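Local coordinates for protein hydrazine synthase subunit gamma (Candidatus Kuenenia stuttgartiensis, PDB 5C2V) that catalyses the first half-reaction of hydrazine synthesis, the three-electron reduction of nitric oxide to hydroxylamine, and binds two heme c groups, at residues C[75-79]-C[88-92]; C[40-44]-C[145-150]; C[196-201]-C[259-263]. One frame throughout, in Å; residues are numbered along the deposited sequence.

Contact 1 (C[75-79]-C[88-92]); sequences GLIWD and WKNTK. With CA (calcium ion), chain U; CA (calcium ion), chain S; HEC (heme c), chain V.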
loop_
_atom_site.group_PDB
_atom_site.type_symbol
_atom_site.label_atom_id
_atom_site.label_comp_id
_atom_site.label_asym_id
_atom_site.label_seq_id
_atom_site.Cartn_x
_atom_site.Cartn_y
_atom_site.Cartn_z
ATOM N N GLY C 75 15.782 -46.425 13.245
ATOM C CA GLY C 75 17.179 -46.076 13.068
ATOM C C GLY C 75 17.423 -44.580 12.960
ATOM O O GLY C 75 18.541 -44.148 12.677
ATOM N N LEU C 76 16.378 -43.789 13.186
ATOM C CA LEU C 76 16.490 -42.335 13.118
ATOM C C LEU C 76 17.286 -41.779 14.294
ATOM O O LEU C 76 17.064 -42.161 15.442
ATOM C CB LEU C 76 15.102 -41.690 13.074
ATOM C CG LEU C 76 14.313 -41.846 11.773
ATOM C CD1 LEU C 76 12.901 -41.306 11.935
ATOM C CD2 LEU C 76 15.028 -41.146 10.627
ATOM N N ILE C 77 18.210 -40.871 13.999
ATOM C CA ILE C 77 19.076 -40.292 15.020
ATOM C C ILE C 77 18.645 -38.866 15.356
ATOM O O ILE C 77 18.566 -38.006 14.478
ATOM C CB ILE C 77 20.548 -40.301 14.567
ATOM C CG1 ILE C 77 20.966 -41.722 14.183
ATOM C CG2 ILE C 77 21.448 -39.739 15.657
ATOM C CD1 ILE C 77 22.368 -41.825 13.630
ATOM N N TRP C 78 18.375 -38.621 16.634
ATOM C CA TRP C 78 17.792 -37.357 17.071
ATOM C C TRP C 78 18.673 -36.607 18.059
ATOM O O TRP C 78 19.532 -37.200 18.713
ATOM C CB TRP C 78 16.426 -37.604 17.708
ATOM C CG TRP C 78 15.463 -38.282 16.800
ATOM C CD1 TRP C 78 15.164 -39.613 16.766
ATOM C CD2 TRP C 78 14.669 -37.665 15.783
ATOM N NE1 TRP C 78 14.230 -39.862 15.791
ATOM C CE2 TRP C 78 13.909 -38.682 15.173
ATOM C CE3 TRP C 78 14.525 -36.350 15.331
ATOM C CZ2 TRP C 78 13.021 -38.426 14.133
ATOM C CZ3 TRP C 78 13.642 -36.098 14.299
ATOM C CH2 TRP C 78 12.902 -37.130 13.712
ATOM N N ASP C 79 18.452 -35.301 18.173
ATOM C CA ASP C 79 19.104 -34.536 19.223
ATOM C C ASP C 79 18.066 -34.096 20.258
ATOM O O ASP C 79 17.313 -33.148 20.041
ATOM C CB ASP C 79 19.835 -33.330 18.626
ATOM C CG ASP C 79 20.614 -32.548 19.658
ATOM O OD1 ASP C 79 20.770 -33.053 20.785
ATOM O OD2 ASP C 79 21.083 -31.434 19.340
ATOM N N TRP C 88 24.149 -36.493 20.088
ATOM C CA TRP C 88 23.189 -37.257 19.295
ATOM C C TRP C 88 22.841 -38.614 19.897
ATOM O O TRP C 88 23.697 -39.282 20.478
ATOM C CB TRP C 88 23.729 -37.457 17.878
ATOM C CG TRP C 88 24.052 -36.174 17.185
ATOM C CD1 TRP C 88 25.270 -35.565 17.106
ATOM C CD2 TRP C 88 23.135 -35.334 16.478
ATOM N NE1 TRP C 88 25.170 -34.398 16.389
ATOM C CE2 TRP C 88 23.870 -34.232 15.992
ATOM C CE3 TRP C 88 21.767 -35.406 16.205
ATOM C CZ2 TRP C 88 23.278 -33.213 15.249
ATOM C CZ3 TRP C 88 21.182 -34.393 15.469
ATOM C CH2 TRP C 88 21.938 -33.311 14.999
ATOM N N LYS C 89 21.581 -39.018 19.755
ATOM C CA LYS C 89 21.153 -40.339 20.208
ATOM C C LYS C 89 20.357 -41.129 19.171
ATOM O O LYS C 89 19.285 -40.718 18.728
ATOM C CB LYS C 89 20.332 -40.228 21.491
ATOM C CG LYS C 89 21.164 -39.952 22.722
ATOM C CD LYS C 89 22.124 -41.087 23.032
ATOM C CE LYS C 89 22.738 -40.913 24.412
ATOM N NZ LYS C 89 23.355 -39.567 24.578
ATOM N N ASN C 90 20.926 -42.271 18.803
ATOM C CA ASN C 90 20.285 -43.308 18.003
ATOM C C ASN C 90 18.979 -43.760 18.665
ATOM O O ASN C 90 18.915 -43.903 19.885
ATOM C CB ASN C 90 21.302 -44.456 17.827
ATOM C CG ASN C 90 20.676 -45.821 17.564
ATOM O OD1 ASN C 90 19.547 -45.947 17.110
ATOM N ND2 ASN C 90 21.440 -46.865 17.860
ATOM N N THR C 91 17.934 -43.969 17.866
ATOM C CA THR C 91 16.636 -44.372 18.411
ATOM C C THR C 91 16.694 -45.796 18.953
ATOM O O THR C 91 17.060 -46.731 18.240
ATOM C CB THR C 91 15.511 -44.272 17.357
ATOM O OG1 THR C 91 15.405 -42.919 16.896
ATOM C CG2 THR C 91 14.177 -44.702 17.954
ATOM N N LYS C 92 16.323 -45.953 20.220
ATOM C CA LYS C 92 16.467 -47.226 20.919
ATOM C C LYS C 92 15.611 -48.347 20.335
ATOM O O LYS C 92 14.456 -48.141 19.966
ATOM C CB LYS C 92 16.130 -47.052 22.402
ATOM C CG LYS C 92 17.346 -46.957 23.308
ATOM C CD LYS C 92 18.100 -48.277 23.348
ATOM C CE LYS C 92 19.289 -48.213 24.292
ATOM N NZ LYS C 92 20.038 -49.500 24.341
HETATM CA CA CA U . 20.911 -34.401 22.604
HETATM CA CA CA S . 20.418 -48.327 16.738
HETATM FE FE HEC V . 11.610 -43.210 22.602
HETATM C CHA HEC V . 14.561 -44.298 23.987
HETATM C CHB HEC V . 9.903 -45.502 24.462
HETATM C CHC HEC V . 8.625 -41.958 21.407
HETATM C CHD HEC V . 13.287 -41.456 20.183
HETATM N NA HEC V . 12.140 -44.620 24.007
HETATM C C1A HEC V . 13.422 -44.965 24.382
HETATM C C2A HEC V . 13.344 -46.138 25.239
HETATM C C3A HEC V . 12.048 -46.462 25.368
HETATM C C4A HEC V . 11.272 -45.515 24.594
HETATM C CMA HEC V . 11.439 -47.626 26.182
HETATM C CAA HEC V . 14.556 -46.852 25.890
HETATM C CBA HEC V . 14.696 -48.293 25.399
HETATM C CGA HEC V . 15.856 -48.966 26.084
HETATM O O1A HEC V . 16.594 -48.279 26.837
HETATM O O2A HEC V . 16.044 -50.193 25.875
HETATM N NB HEC V . 9.617 -43.729 22.787
HETATM C C1B HEC V . 9.162 -44.541 23.808
HETATM C C2B HEC V . 7.779 -44.199 24.073
HETATM C C3B HEC V . 7.422 -43.226 23.225
HETATM C C4B HEC V . 8.572 -42.908 22.402
HETATM C CMB HEC V . 6.891 -44.877 25.139
HETATM C CAB HEC V . 6.043 -42.532 23.123
HETATM C CBB HEC V . 5.782 -41.639 24.356
HETATM N NC HEC V . 11.053 -41.954 21.062
HETATM C C1C HEC V . 9.771 -41.538 20.766
HETATM C C2C HEC V . 9.856 -40.490 19.770
HETATM C C3C HEC V . 11.123 -40.451 19.336
HETATM C C4C HEC V . 11.917 -41.306 20.202
HETATM C CMC HEC V . 8.630 -39.890 19.042
HETATM C CAC HEC V . 11.685 -39.543 18.217
HETATM C CBC HEC V . 11.632 -38.062 18.653
HETATM N ND HEC V . 13.620 -42.978 22.112
HETATM C C1D HEC V . 14.060 -42.061 21.157
HETATM C C2D HEC V . 15.475 -41.836 21.351
HETATM C C3D HEC V . 15.873 -42.724 22.537
HETATM C C4D HEC V . 14.658 -43.395 22.945
HETATM C CMD HEC V . 16.391 -40.900 20.534
HETATM C CAD HEC V . 17.272 -42.864 23.170
HETATM C CBD HEC V . 17.481 -41.707 24.141
HETATM C CGD HEC V . 18.833 -41.829 24.791
HETATM O O1D HEC V . 19.180 -40.960 25.633
HETATM O O2D HEC V . 19.564 -42.797 24.465
HETATM O O HOH W 1 18.763 -49.087 18.321
HETATM O O HOH W 2 18.754 -48.226 15.060
HETATM O O HOH W 3 19.656 -36.249 21.705
HETATM O O HOH W 4 11.893 -41.709 24.039
#
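Backbone pairing comes first. Segments 75-79 and 88-92 run antiparallel, and Trp78 and Lys89 form a hydrogen-bonded pair: Trp78 N to Lys89 O is 3.1 Å and Lys89 N to Trp78 O 2.9 Å, both nearly straight. Ile77 and Asn90 follow as the non-hydrogen-bonded pair. Past it, Leu76 O receives Thr91 OG1 at a very short 2.3 Å and, weakly, Thr91 N at 3.1 Å.

Apolar packing flanks the strands. Ile77 CG2 lies 3.9 Å from Trp88 CB, and the Trp88 indole reaches back so that CZ3 comes within 3.6 Å of Asp79 CB; Trp88 NE1 is hydrogen-bonded to Tyr578 OH of the alpha subunit.

Metals and heme pin the rest. Asp79 OD1 binds one calcium at 2.3 Å, together with Leu80, Glu83, Gly84, Ser87 and water 3, while OD2 takes a hydrogen bond from Gly86 N; the Asn90 side chain binds a second with Ser267 and Thr269. Heme CAC lies over one face of Trp78, and Lys89, salt-bridged to Glu83 and Glu106, brings CD to 3.4 Å from heme O2D. This is a two-stranded beta hairpin, its connection wrapped round calcium and one side lining the pocket of heme 1, the apparent active site.

Contact 2 (C[40-44]-C[145-150]); sequences SELVR and EALICY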
loop_
_atom_site.group_PDB
_atom_site.type_symbol
_atom_site.label_atom_id
_atom_site.label_comp_id
_atom_site.label_asym_id
_atom_site.label_seq_id
_atom_site.Cartn_x
_atom_site.Cartn_y
_atom_site.Cartn_z
ATOM N N SER C 40 -1.382 -57.746 31.921
ATOM C CA SER C 40 -1.478 -58.111 30.513
ATOM C C SER C 40 -2.817 -57.703 29.906
ATOM O O SER C 40 -3.044 -57.887 28.711
ATOM C CB SER C 40 -1.265 -59.617 30.339
ATOM O OG SER C 40 -2.260 -60.357 31.023
ATOM N N GLU C 41 -3.703 -57.156 30.731
ATOM C CA GLU C 41 -4.994 -56.687 30.242
ATOM C C GLU C 41 -4.905 -55.247 29.743
ATOM O O GLU C 41 -5.815 -54.756 29.075
ATOM C CB GLU C 41 -6.061 -56.807 31.335
ATOM C CG GLU C 41 -5.797 -55.985 32.592
ATOM C CD GLU C 41 -4.905 -56.699 33.595
ATOM O OE1 GLU C 41 -4.264 -57.704 33.221
ATOM O OE2 GLU C 41 -4.852 -56.257 34.762
ATOM N N LEU C 42 -3.808 -54.574 30.077
ATOM C CA LEU C 42 -3.599 -53.187 29.669
ATOM C C LEU C 42 -2.708 -53.038 28.433
ATOM O O LEU C 42 -2.465 -51.923 27.975
ATOM C CB LEU C 42 -2.997 -52.386 30.826
ATOM C CG LEU C 42 -3.813 -52.351 32.119
ATOM C CD1 LEU C 42 -3.161 -51.436 33.144
ATOM C CD2 LEU C 42 -5.242 -51.920 31.836
ATOM N N VAL C 43 -2.224 -54.154 27.898
ATOM C CA VAL C 43 -1.204 -54.116 26.849
ATOM C C VAL C 43 -1.710 -53.517 25.529
ATOM O O VAL C 43 -0.975 -52.798 24.844
ATOM C CB VAL C 43 -0.626 -55.534 26.589
ATOM C CG1 VAL C 43 -1.716 -56.497 26.147
ATOM C CG2 VAL C 43 0.502 -55.483 25.566
ATOM N N ARG C 44 -2.964 -53.789 25.180
ATOM C CA ARG C 44 -3.514 -53.311 23.916
ATOM C C ARG C 44 -3.755 -51.806 23.965
ATOM O O ARG C 44 -3.495 -51.094 22.992
ATOM C CB ARG C 44 -4.809 -54.049 23.574
ATOM C CG ARG C 44 -5.187 -53.965 22.103
ATOM C CD ARG C 44 -6.324 -54.912 21.758
ATOM N NE ARG C 44 -6.448 -55.108 20.316
ATOM C CZ ARG C 44 -7.219 -54.369 19.524
ATOM N NH1 ARG C 44 -7.941 -53.382 20.032
ATOM N NH2 ARG C 44 -7.269 -54.619 18.223
ATOM N N GLU C 145 0.766 -46.411 32.571
ATOM C CA GLU C 145 0.968 -47.785 33.023
ATOM C C GLU C 145 0.697 -48.781 31.899
ATOM O O GLU C 145 1.432 -49.752 31.731
ATOM C CB GLU C 145 0.078 -48.098 34.226
ATOM C CG GLU C 145 0.289 -49.495 34.791
ATOM C CD GLU C 145 -0.634 -49.808 35.951
ATOM O OE1 GLU C 145 -1.456 -48.940 36.313
ATOM O OE2 GLU C 145 -0.535 -50.925 36.503
ATOM N N ALA C 146 -0.358 -48.529 31.129
ATOM C CA ALA C 146 -0.707 -49.381 29.997
ATOM C C ALA C 146 0.395 -49.364 28.942
ATOM O O ALA C 146 0.766 -50.407 28.394
ATOM C CB ALA C 146 -2.030 -48.943 29.390
ATOM N N LEU C 147 0.913 -48.171 28.664
ATOM C CA LEU C 147 2.005 -48.007 27.709
ATOM C C LEU C 147 3.228 -48.817 28.135
ATOM O O LEU C 147 3.810 -49.564 27.338
ATOM C CB LEU C 147 2.364 -46.526 27.570
ATOM C CG LEU C 147 3.411 -46.139 26.526
ATOM C CD1 LEU C 147 3.065 -46.734 25.173
ATOM C CD2 LEU C 147 3.514 -44.624 26.434
ATOM N N ILE C 148 3.602 -48.675 29.404
ATOM C CA ILE C 148 4.732 -49.412 29.957
ATOM C C ILE C 148 4.489 -50.917 29.888
ATOM O O ILE C 148 5.410 -51.690 29.621
ATOM C CB ILE C 148 5.011 -49.000 31.413
ATOM C CG1 ILE C 148 5.225 -47.489 31.497
ATOM C CG2 ILE C 148 6.224 -49.738 31.962
ATOM C CD1 ILE C 148 6.285 -46.973 30.551
ATOM N N CYS C 149 3.245 -51.328 30.117
ATOM C CA CYS C 149 2.875 -52.733 29.992
ATOM C C CYS C 149 3.086 -53.225 28.564
ATOM O O CYS C 149 3.535 -54.352 28.351
ATOM C CB CYS C 149 1.423 -52.957 30.417
ATOM S SG CYS C 149 1.129 -52.828 32.197
ATOM N N TYR C 150 2.765 -52.377 27.590
ATOM C CA TYR C 150 2.984 -52.724 26.190
ATOM C C TYR C 150 4.469 -52.864 25.882
ATOM O O TYR C 150 4.880 -53.769 25.155
ATOM C CB TYR C 150 2.362 -51.682 25.257
ATOM C CG TYR C 150 2.815 -51.830 23.821
ATOM C CD1 TYR C 150 2.270 -52.809 22.999
ATOM C CD2 TYR C 150 3.794 -50.999 23.289
ATOM C CE1 TYR C 150 2.685 -52.956 21.689
ATOM C CE2 TYR C 150 4.215 -51.139 21.979
ATOM C CZ TYR C 150 3.657 -52.118 21.184
ATOM O OH TYR C 150 4.073 -52.259 19.879
#
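Leu42 is the main bump here. It sits just before helix 43-51, its CA-to-CB bond aimed at helix 141-152, and it fills the shallow hollow left where that helix carries only a small residue, Ala146. The two CB atoms are 3.9 Å apart, and Leu42 O comes even closer, 3.3 Å from Ala146 CB, so backbone as well as side chain presses on the alanine. The hollow is bounded by Cys149, one turn along from Glu145, with its SG 4.4 Å from Leu42 CB, and by Glu145 itself, whose carboxylate carbon CD is 4.1 Å from Leu42 CD1.

The fit brings the start of one helix against the side of another in the lobe that holds heme 1, one of the two alpha-helical lobes of this subunit. Leu147, whose CA-to-CB bond points away from 40-44, touches that heme and Cys126, one of its covalent attachment points.

Val43 makes the second bump. Its CG2 lies 4.1 Å from Tyr150 CD1 and 4.3 Å from Cys149 O, while Val43 O approaches Tyr150 CB to 3.5 Å. The tyrosine ring thus extends alongside the first turn of helix 43-51, meeting Phe50 and Gln47 further along it. The CA-to-CB bond of Arg44 points away from helix 141-152; its guanidinium makes a cation-pi contact with Trp15 and hydrogen-bonds to the backbone O atoms of Tyr339 and Phe340 of the beta subunit.

Contact 3 (C[196-201]-C[259-263]); sequences DPRALF and PTLRD. With HEC (heme c), chain B.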
loop_
_atom_site.group_PDB
_atom_site.type_symbol
_atom_site.label_atom_id
_atom_site.label_comp_id
_atom_site.label_asym_id
_atom_site.label_seq_id
_atom_site.Cartn_x
_atom_site.Cartn_y
_atom_site.Cartn_z
ATOM N N ASP C 196 20.642 -70.461 24.037
ATOM C CA ASP C 196 19.935 -70.142 25.274
ATOM C C ASP C 196 18.950 -68.996 25.056
ATOM O O ASP C 196 19.359 -67.864 24.798
ATOM C CB ASP C 196 20.930 -69.786 26.381
ATOM C CG ASP C 196 20.253 -69.513 27.712
ATOM O OD1 ASP C 196 19.136 -70.028 27.934
ATOM O OD2 ASP C 196 20.841 -68.785 28.540
ATOM N N PRO C 197 17.644 -69.291 25.158
ATOM C CA PRO C 197 16.589 -68.293 24.950
ATOM C C PRO C 197 16.636 -67.165 25.979
ATOM O O PRO C 197 16.131 -66.073 25.722
ATOM C CB PRO C 197 15.297 -69.108 25.101
ATOM C CG PRO C 197 15.705 -70.529 24.878
ATOM C CD PRO C 197 17.090 -70.627 25.432
ATOM N N ARG C 198 17.241 -67.437 27.131
ATOM C CA ARG C 198 17.309 -66.464 28.215
ATOM C C ARG C 198 18.573 -65.605 28.158
ATOM O O ARG C 198 18.816 -64.792 29.050
ATOM C CB ARG C 198 17.226 -67.177 29.569
ATOM C CG ARG C 198 15.844 -67.728 29.902
ATOM C CD ARG C 198 15.862 -68.519 31.204
ATOM N NE ARG C 198 14.533 -68.642 31.799
ATOM C CZ ARG C 198 13.674 -69.621 31.528
ATOM N NH1 ARG C 198 14.001 -70.573 30.665
ATOM N NH2 ARG C 198 12.489 -69.647 32.122
ATOM N N ALA C 199 19.375 -65.785 27.111
ATOM C CA ALA C 199 20.634 -65.054 26.978
ATOM C C ALA C 199 20.412 -63.605 26.541
ATOM O O ALA C 199 19.819 -63.349 25.493
ATOM C CB ALA C 199 21.551 -65.764 25.993
ATOM N N LEU C 200 20.879 -62.661 27.353
ATOM C CA LEU C 200 20.699 -61.243 27.048
ATOM C C LEU C 200 21.912 -60.576 26.395
ATOM O O LEU C 200 21.822 -59.433 25.946
ATOM C CB LEU C 200 20.342 -60.492 28.331
ATOM C CG LEU C 200 19.282 -61.175 29.198
ATOM C CD1 LEU C 200 19.089 -60.431 30.508
ATOM C CD2 LEU C 200 17.968 -61.293 28.441
ATOM N N PHE C 201 23.029 -61.298 26.329
ATOM C CA PHE C 201 24.290 -60.783 25.782
ATOM C C PHE C 201 24.653 -59.370 26.255
ATOM O O PHE C 201 25.193 -58.571 25.488
ATOM C CB PHE C 201 24.257 -60.821 24.254
ATOM C CG PHE C 201 24.358 -62.208 23.685
ATOM C CD1 PHE C 201 25.595 -62.773 23.423
ATOM C CD2 PHE C 201 23.218 -62.947 23.417
ATOM C CE1 PHE C 201 25.694 -64.049 22.902
ATOM C CE2 PHE C 201 23.311 -64.224 22.895
ATOM C CZ PHE C 201 24.550 -64.776 22.638
ATOM N N PRO C 259 23.969 -52.279 25.591
ATOM C CA PRO C 259 22.765 -52.833 24.966
ATOM C C PRO C 259 22.863 -54.337 24.740
ATOM O O PRO C 259 23.966 -54.882 24.698
ATOM C CB PRO C 259 22.687 -52.094 23.620
ATOM C CG PRO C 259 23.756 -51.031 23.667
ATOM C CD PRO C 259 24.782 -51.529 24.623
ATOM N N THR C 260 21.717 -54.993 24.592
ATOM C CA THR C 260 21.685 -56.403 24.222
ATOM C C THR C 260 22.222 -56.592 22.808
ATOM O O THR C 260 22.153 -55.682 21.982
ATOM C CB THR C 260 20.259 -56.981 24.299
ATOM O OG1 THR C 260 20.280 -58.363 23.926
ATOM C CG2 THR C 260 19.323 -56.224 23.366
ATOM N N LEU C 261 22.772 -57.770 22.534
ATOM C CA LEU C 261 23.199 -58.100 21.180
ATOM C C LEU C 261 22.126 -58.910 20.459
ATOM O O LEU C 261 22.285 -59.273 19.294
ATOM C CB LEU C 261 24.524 -58.863 21.198
ATOM C CG LEU C 261 25.720 -58.091 21.761
ATOM C CD1 LEU C 261 27.024 -58.803 21.436
ATOM C CD2 LEU C 261 25.736 -56.662 21.237
ATOM N N ARG C 262 21.031 -59.191 21.161
ATOM C CA ARG C 262 19.896 -59.883 20.562
ATOM C C ARG C 262 19.207 -58.973 19.550
ATOM O O ARG C 262 19.015 -57.784 19.808
ATOM C CB ARG C 262 18.904 -60.332 21.637
ATOM C CG ARG C 262 19.470 -61.329 22.637
ATOM C CD ARG C 262 19.612 -62.718 22.032
ATOM N NE ARG C 262 18.324 -63.271 21.622
ATOM C CZ ARG C 262 17.475 -63.879 22.445
ATOM N NH1 ARG C 262 17.773 -64.013 23.730
ATOM N NH2 ARG C 262 16.325 -64.351 21.984
ATOM N N ASP C 263 18.850 -59.540 18.399
ATOM C CA ASP C 263 18.217 -58.798 17.309
ATOM C C ASP C 263 19.061 -57.615 16.844
ATOM O O ASP C 263 18.527 -56.622 16.352
ATOM C CB ASP C 263 16.828 -58.301 17.721
ATOM C CG ASP C 263 15.816 -59.417 17.835
ATOM O OD1 ASP C 263 16.028 -60.484 17.221
ATOM O OD2 ASP C 263 14.801 -59.222 18.533
HETATM FE FE HEC B . 30.078 -54.315 22.960
HETATM C CHA HEC B . 27.771 -51.918 22.103
HETATM C CHB HEC B . 29.413 -56.002 20.059
HETATM C CHC HEC B . 32.868 -56.279 23.458
HETATM C CHD HEC B . 30.532 -52.890 26.026
HETATM N NA HEC B . 28.839 -54.003 21.360
HETATM C C1A HEC B . 27.925 -52.974 21.230
HETATM C C2A HEC B . 27.167 -53.204 20.016
HETATM C C3A HEC B . 27.618 -54.329 19.452
HETATM C C4A HEC B . 28.681 -54.856 20.284
HETATM C CMA HEC B . 27.095 -54.958 18.142
HETATM C CAA HEC B . 26.032 -52.310 19.472
HETATM C CBA HEC B . 24.821 -52.402 20.397
HETATM C CGA HEC B . 23.802 -51.362 20.009
HETATM O O1A HEC B . 22.637 -51.464 20.468
HETATM O O2A HEC B . 24.155 -50.435 19.236
HETATM N NB HEC B . 30.938 -55.913 21.982
HETATM C C1B HEC B . 30.576 -56.341 20.718
HETATM C C2B HEC B . 31.634 -57.191 20.212
HETATM C C3B HEC B . 32.586 -57.272 21.154
HETATM C C4B HEC B . 32.167 -56.465 22.285
HETATM C CMB HEC B . 31.628 -57.885 18.831
HETATM C CAB HEC B . 33.912 -58.065 21.074
HETATM C CBB HEC B . 34.874 -57.403 20.063
HETATM N NC HEC B . 31.448 -54.545 24.464
HETATM C C1C HEC B . 32.527 -55.408 24.473
HETATM C C2C HEC B . 33.292 -55.150 25.678
HETATM C C3C HEC B . 32.585 -54.303 26.436
HETATM C C4C HEC B . 31.452 -53.846 25.654
HETATM C CMC HEC B . 34.488 -56.005 26.152
HETATM C CAC HEC B . 32.965 -53.785 27.844
HETATM C CBC HEC B . 34.232 -52.903 27.777
HETATM N ND HEC B . 29.220 -52.685 23.950
HETATM C C1D HEC B . 29.700 -52.206 25.167
HETATM C C2D HEC B . 29.185 -50.870 25.378
HETATM C C3D HEC B . 28.317 -50.571 24.147
HETATM C C4D HEC B . 28.404 -51.753 23.318
HETATM C CMD HEC B . 29.449 -49.948 26.589
HETATM C CAD HEC B . 27.526 -49.281 23.838
HETATM C CBD HEC B . 28.504 -48.134 23.610
HETATM C CGD HEC B . 27.780 -46.959 23.012
HETATM O O1D HEC B . 28.447 -45.937 22.703
HETATM O O2D HEC B . 26.536 -47.045 22.844
#
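A single arginine nitrogen bridges two backbone carbonyls of a neighbouring loop. Arg262 folds its side chain back, with chi1, chi2 and chi3 all m, and NH1 donates to Ala199 O at 2.8 Å and, more weakly, to Pro197 O at 3.3 Å. Both oxygens lie near the guanidinium plane. They belong to the type I turn Asp196-Ala199, closed by Ala199 N to Asp196 O at 3.1 Å, so the arginine fastens that turn to the 259-263 segment.

Thr260 does a second job of this kind. Its OG1 donates to Leu200 O at 2.8 Å and accepts from Arg262 N at 3.0 Å; the latter bond makes an ST turn and links the two polar anchors. Phe201 supplies the apolar part: its CB lies 3.6 Å from Leu261 CB, and its CD2 3.9 Å from Arg262 CD.

The other end of Leu261 belongs to heme 2, which probably transfers electrons. Leu261 CD2 is 3.5 Å from heme C3A and Pro259 CB 3.2 Å from propionate atom O1A. Leu261 also touches His190, an axial ligand of the iron, and Phe201 O accepts a hydrogen bond from His190 ND1. Within the cytochrome c domain, the Phe201 and Leu261 side chains pack together against Phe179 of helix 170-179 and against helix 301-312, through Tyr310 and Leu311 respectively.

Overall arrangement
From the N terminus, the chain first meets contact 2 at 40-44, where helix 43-51 begins, and does not close it until 145-150. Contact 1 is nested inside that long loop, a local hairpin between 75-79 and 88-92. Contact 3 follows in series, its loop running from 196-201 to 259-263 in the cytochrome c region that holds heme 2. Contacts 1 and 2 both belong to the heme 1 side, yet their centres are 25 Å apart. The direct meeting is between contacts 1 and 3, where Lys92 NZ packs 3.8 Å from Pro259 CB, joining the two heme regions; contact 2 stays about 13 Å from contact 3 at the nearest atoms.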